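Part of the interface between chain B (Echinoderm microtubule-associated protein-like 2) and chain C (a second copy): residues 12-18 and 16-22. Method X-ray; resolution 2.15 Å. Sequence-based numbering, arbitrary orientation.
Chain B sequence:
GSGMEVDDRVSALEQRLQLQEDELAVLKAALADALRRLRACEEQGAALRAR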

# COMPACT_ATOMS: atom_id res chain seq x y z
N ALA B 12 18.89 1.58 12.05
CA ALA B 12 17.75 0.67 12.12
C ALA B 12 16.53 1.27 11.43
O ALA B 12 15.74 0.56 10.81
CB ALA B 12 17.44 0.30 13.57
N LEU B 13 16.38 2.59 11.52
CA LEU B 13 15.31 3.30 10.81
C LEU B 13 15.48 3.22 9.30
O LEU B 13 14.51 2.99 8.57
CB LEU B 13 15.27 4.77 11.24
CG LEU B 13 14.49 5.13 12.50
CD1 LEU B 13 14.62 6.62 12.82
CD2 LEU B 13 13.02 4.75 12.34
N GLU B 14 16.71 3.42 8.83
CA GLU B 14 17.01 3.39 7.41
C GLU B 14 16.74 2.01 6.81
O GLU B 14 16.31 1.90 5.66
CB GLU B 14 18.46 3.82 7.16
CG GLU B 14 18.70 5.31 7.37
CD GLU B 14 20.17 5.66 7.55
OE1 GLU B 14 20.94 4.78 7.99
OE2 GLU B 14 20.55 6.81 7.24
N GLN B 15 16.99 0.97 7.59
CA GLN B 15 16.71 -0.40 7.17
C GLN B 15 15.20 -0.62 7.03
O GLN B 15 14.73 -1.14 6.02
CB GLN B 15 17.31 -1.40 8.16
N ARG B 16 14.45 -0.22 8.06
CA ARG B 16 12.99 -0.33 8.02
C ARG B 16 12.37 0.49 6.89
O ARG B 16 11.34 0.12 6.34
CB ARG B 16 12.37 0.06 9.36
CG ARG B 16 12.43 -1.04 10.40
CD ARG B 16 11.98 -0.54 11.75
NE ARG B 16 10.56 -0.25 11.83
CZ ARG B 16 10.02 0.55 12.75
NH1 ARG B 16 10.79 1.15 13.65
NH2 ARG B 16 8.71 0.75 12.76
N LEU B 17 13.00 1.62 6.56
CA LEU B 17 12.48 2.46 5.49
C LEU B 17 12.74 1.83 4.12
O LEU B 17 11.89 1.91 3.22
CB LEU B 17 13.07 3.86 5.55
CG LEU B 17 12.10 4.99 5.22
CD1 LEU B 17 10.73 4.70 5.80
CD2 LEU B 17 12.64 6.29 5.79
N GLN B 18 13.91 1.21 3.96
CA GLN B 18 14.22 0.49 2.72
C GLN B 18 13.24 -0.66 2.48
O GLN B 18 12.80 -0.88 1.35
CB GLN B 18 15.65 -0.05 2.72
CG GLN B 18 15.98 -0.86 1.47
CD GLN B 18 15.72 -0.07 0.19
OE1 GLN B 18 14.91 -0.47 -0.66
NE2 GLN B 18 16.41 1.05 0.03
N ARG C 16 5.87 7.00 13.85
CA ARG C 16 5.12 7.25 12.63
C ARG C 16 5.38 6.15 11.62
O ARG C 16 4.48 5.76 10.86
CB ARG C 16 5.48 8.62 12.05
CG ARG C 16 5.18 9.77 12.99
CD ARG C 16 5.76 11.06 12.45
NE ARG C 16 5.28 11.32 11.10
CZ ARG C 16 5.90 12.11 10.23
NH1 ARG C 16 7.04 12.71 10.57
NH2 ARG C 16 5.39 12.29 9.02
N LEU C 17 6.61 5.64 11.61
CA LEU C 17 6.95 4.56 10.70
C LEU C 17 6.17 3.29 11.07
O LEU C 17 5.74 2.55 10.19
CB LEU C 17 8.46 4.29 10.67
CG LEU C 17 8.95 3.22 9.71
CD1 LEU C 17 8.44 3.48 8.30
CD2 LEU C 17 10.47 3.14 9.70
N GLN C 18 5.98 3.06 12.37
CA GLN C 18 5.22 1.88 12.81
C GLN C 18 3.78 1.95 12.31
O GLN C 18 3.22 0.94 11.88
CB GLN C 18 5.27 1.70 14.33
CG GLN C 18 4.51 0.47 14.85
CD GLN C 18 5.02 -0.86 14.29
OE1 GLN C 18 4.25 -1.66 13.76
NE2 GLN C 18 6.33 -1.09 14.42
N LEU C 19 3.18 3.14 12.35
CA LEU C 19 1.82 3.33 11.85
C LEU C 19 1.74 3.07 10.34
O LEU C 19 0.73 2.56 9.84
CB LEU C 19 1.30 4.73 12.19
CG LEU C 19 1.31 5.08 13.68
CD1 LEU C 19 0.64 6.42 13.94
CD2 LEU C 19 0.65 3.97 14.51
N GLN C 20 2.81 3.41 9.62
CA GLN C 20 2.89 3.20 8.18
C GLN C 20 3.05 1.71 7.87
O GLN C 20 2.41 1.19 6.95
CB GLN C 20 4.05 4.01 7.58
CG GLN C 20 3.72 4.70 6.26
CD GLN C 20 4.52 4.15 5.09
OE1 GLN C 20 5.66 3.71 5.24
NE2 GLN C 20 3.92 4.18 3.90
N GLU C 21 3.90 1.05 8.63
CA GLU C 21 4.07 -0.41 8.53
C GLU C 21 2.76 -1.15 8.79
O GLU C 21 2.44 -2.10 8.09
CB GLU C 21 5.15 -0.89 9.50
CG GLU C 21 6.56 -0.64 9.00
CD GLU C 21 7.59 -0.70 10.12
OE1 GLU C 21 7.18 -0.70 11.30
OE2 GLU C 21 8.80 -0.75 9.82
N ASP C 22 2.01 -0.71 9.79
CA ASP C 22 0.73 -1.34 10.10
C ASP C 22 -0.27 -1.09 8.98
O ASP C 22 -1.03 -1.99 8.60
CB ASP C 22 0.16 -0.83 11.43
CG ASP C 22 1.00 -1.25 12.62
OD1 ASP C 22 1.83 -2.19 12.48
OD2 ASP C 22 0.84 -0.65 13.70
O HOH W 1 9.78 -1.69 7.35

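How does the contact begin along chain C? The two helices run in nearly the same direction, 23° apart, and Arg16(C) points sideways without touching the other stretch. The first contact comes at Leu17(C), whose CA lies 7.9 Å from the CA of Leu17(B), so the two copies meet here in register.

What does Leu17(C) pack against? Its CA-to-CB bond points toward chain B, and its methyls fill the space between several neighbours. CD1 of Leu17(C) lies 3.6 Å from CD1 of Leu17(B), and CD2 of Leu17(C) sits 4.0 Å from CD2 of Leu13(B), one helical turn earlier, and 3.6 Å from CB of Arg16(B). Both chain B leucines leave their backbone sideways, yet their ends come nearer, closing an apolar cluster. Leu17(C) also places CG over one face of the Arg16(B) guanidinium, while OE1 of Glu21(C) lies at its edge.

Does Gln18(C) add a polar bond? NE2 of Gln18(C) comes within 3.4 Å of NH2 of Arg16(B), but both nitrogens are donors, so this is proximity without a hydrogen bond. Leu19(C) then points away, and Gln20(C), although directed toward chain B, stays beyond close contact.

How is the charge of Arg16(B) met? Glu21(C), one turn after Leu17(C), forms a two-pronged salt bridge with it. NE of Arg16(B) donates to OE2 of Glu21(C) at 2.7 Å, and NH2 of Arg16(B) donates to OE1 of Glu21(C) at 2.6 Å. The N-H...O angles of 157° and 164° make both bonds fairly straight, and OE1 lies near the guanidinium plane. A water also joins the two sides: it donates to the backbone O of Arg16(B), 2.6 Å from the water O, and to OE2 of Glu21(C), 2.8 Å from the water O, thereby linking the chain B backbone to the same carboxylate.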